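Local coordinates for fatty acid-binding protein homolog 8 (PDB 6C1Z), which chaperones unsaturated fatty acids such as oleic acid from the lysosome into the nucleus, where it activates genes promoting longevity, at residues P42-K47 and G118-T123. Residues are numbered along the deposited sequence; the frame is centred on the assembly and turned at random.
Sequences PTLEIK and GKLLQT
Inside the ten-stranded antiparallel beta-barrel of the fatty acid-binding proteins, strands 43-49 and 119-126 cross, and inward-pointing side chains, mostly apolar, meet between them: Leu44 and Ile46 from the first, Leu120 and Gln122 from the second. These strands are not sheet neighbours: 10-18 and 129-137 lie between them in the strand order. Their short segments cross almost at right angles, 102° between chain directions, with axes 11.1 Å apart at closest approach, so only side chains bridge the gap and no hydrogen bond passes across.

Leu120 does most of the work on its strand by splitting its two methyls between two partners. CD1 meets CD1 of Ile46 end to end at 3.8 Å, while CD2 lies 4.0 Å from CD2 of Leu44, whose side chain runs roughly perpendicular to that of Leu120. Ile46 reaches across through its longer branch: with chi2 at 170° the run CA-CB-CG1-CD1 is extended, carrying CD1 away from its own backbone to the leucine. Trp12, Leu115 and Phe135 also touch Leu120, and Phe55 lies against Ile46, so the cluster extends onto the adjoining strands.

Gln122 brings an amide into this buried cluster. Its chain is extended beyond CG and approaches Leu44 from the opposite direction. The polar end is satisfied on its own side of the barrel: OE1 is hydrogen-bonded with Tyr124 OH and NE2 with Thr113 OG1, two bonds that should limit rotation of the amide. Toward strand 43-49 the amide makes just a van der Waals contact, its NE2 resting 4.0 Å from Leu44 CD2, the same methyl that touches Leu120.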
loop_
_atom_site.group_PDB
_atom_site.type_symbol
_atom_site.label_atom_id
_atom_site.label_comp_id
_atom_site.label_asym_id
_atom_site.label_seq_id
_atom_site.Cartn_x
_atom_site.Cartn_y
_atom_site.Cartn_z
ATOM N N PRO A 42 4.542 -5.703 9.285
ATOM C CA PRO A 42 5.516 -4.730 8.781
ATOM C C PRO A 42 5.413 -3.401 9.502
ATOM O O PRO A 42 4.438 -3.101 10.197
ATOM C CB PRO A 42 5.142 -4.577 7.305
ATOM C CG PRO A 42 3.751 -5.031 7.199
ATOM C CD PRO A 42 3.533 -6.045 8.265
ATOM N N THR A 43 6.462 -2.600 9.321
ATOM C CA THR A 43 6.483 -1.205 9.722
ATOM C C THR A 43 6.391 -0.356 8.466
ATOM O O THR A 43 7.158 -0.551 7.517
ATOM C CB THR A 43 7.779 -0.902 10.463
ATOM O OG1 THR A 43 7.814 -1.691 11.649
ATOM C CG2 THR A 43 7.860 0.567 10.835
ATOM N N LEU A 44 5.455 0.579 8.462
ATOM C CA LEU A 44 5.251 1.466 7.332
ATOM C C LEU A 44 5.773 2.835 7.726
ATOM O O LEU A 44 5.321 3.417 8.712
ATOM C CB LEU A 44 3.767 1.526 6.968
ATOM C CG LEU A 44 3.300 2.638 6.014
ATOM C CD1 LEU A 44 3.990 2.556 4.679
ATOM C CD2 LEU A 44 1.782 2.593 5.837
ATOM N N GLU A 45 6.742 3.335 6.981
ATOM C CA GLU A 45 7.298 4.654 7.199
ATOM C C GLU A 45 6.837 5.540 6.061
ATOM O O GLU A 45 7.030 5.195 4.887
ATOM C CB GLU A 45 8.821 4.569 7.209
ATOM C CG GLU A 45 9.568 5.875 7.120
ATOM C CD GLU A 45 11.057 5.649 7.048
ATOM O OE1 GLU A 45 11.570 5.261 5.965
ATOM O OE2 GLU A 45 11.704 5.822 8.095
ATOM N N ILE A 46 6.247 6.677 6.414
ATOM C CA ILE A 46 5.785 7.664 5.445
ATOM C C ILE A 46 6.594 8.922 5.695
ATOM O O ILE A 46 6.620 9.445 6.823
ATOM C CB ILE A 46 4.282 7.939 5.587
ATOM C CG1 ILE A 46 3.481 6.707 5.196
ATOM C CG2 ILE A 46 3.862 9.145 4.738
ATOM C CD1 ILE A 46 1.989 6.819 5.532
ATOM N N LYS A 47 7.263 9.417 4.658
ATOM C CA LYS A 47 8.027 10.644 4.756
ATOM C C LYS A 47 7.847 11.440 3.472
ATOM O O LYS A 47 7.418 10.900 2.447
ATOM C CB LYS A 47 9.514 10.371 5.082
ATOM C CG LYS A 47 10.234 9.442 4.123
ATOM C CD LYS A 47 11.502 8.804 4.744
ATOM C CE LYS A 47 12.427 9.832 5.362
ATOM N NZ LYS A 47 13.711 9.217 5.847
ATOM N N GLY A 118 -6.426 8.547 15.171
ATOM C CA GLY A 118 -5.054 8.312 15.551
ATOM C C GLY A 118 -4.428 7.084 14.939
ATOM O O GLY A 118 -3.207 6.915 15.043
ATOM N N LYS A 119 -5.210 6.234 14.288
ATOM C CA LYS A 119 -4.694 5.046 13.631
ATOM C C LYS A 119 -4.618 5.291 12.139
ATOM O O LYS A 119 -5.280 6.176 11.594
ATOM C CB LYS A 119 -5.599 3.848 13.910
ATOM C CG LYS A 119 -5.608 3.422 15.378
ATOM C CD LYS A 119 -6.296 2.077 15.569
ATOM C CE LYS A 119 -5.733 1.340 16.778
ATOM N NZ LYS A 119 -6.304 -0.022 16.952
ATOM N N LEU A 120 -3.804 4.487 11.474
ATOM C CA LEU A 120 -3.707 4.510 10.025
ATOM C C LEU A 120 -4.306 3.228 9.458
ATOM O O LEU A 120 -3.989 2.122 9.923
ATOM C CB LEU A 120 -2.266 4.697 9.575
ATOM C CG LEU A 120 -2.017 4.740 8.065
ATOM C CD1 LEU A 120 -0.811 5.636 7.765
ATOM C CD2 LEU A 120 -1.778 3.352 7.528
ATOM N N LEU A 121 -5.215 3.388 8.497
ATOM C CA LEU A 121 -5.946 2.279 7.900
ATOM C C LEU A 121 -5.591 2.190 6.426
ATOM O O LEU A 121 -5.321 3.204 5.788
ATOM C CB LEU A 121 -7.477 2.419 8.085
ATOM C CG LEU A 121 -8.047 1.971 9.437
ATOM C CD1 LEU A 121 -7.548 2.844 10.561
ATOM C CD2 LEU A 121 -9.566 1.962 9.408
ATOM N N GLN A 122 -5.545 0.973 5.926
ATOM C CA GLN A 122 -5.380 0.763 4.499
ATOM C C GLN A 122 -6.384 -0.260 4.001
ATOM O O GLN A 122 -6.761 -1.187 4.718
ATOM C CB GLN A 122 -3.993 0.283 4.125
ATOM C CG GLN A 122 -2.899 1.241 4.480
ATOM C CD GLN A 122 -1.586 0.825 3.894
ATOM O OE1 GLN A 122 -1.061 -0.253 4.200
ATOM N NE2 GLN A 122 -1.015 1.697 3.083
ATOM N N THR A 123 -6.806 -0.099 2.747
ATOM C CA THR A 123 -7.442 -1.183 2.027
ATOM C C THR A 123 -6.656 -1.450 0.756
ATOM O O THR A 123 -6.186 -0.516 0.106
ATOM C CB THR A 123 -8.922 -0.894 1.689
ATOM O OG1 THR A 123 -9.041 0.370 1.018
ATOM C CG2 THR A 123 -9.775 -0.881 2.950
#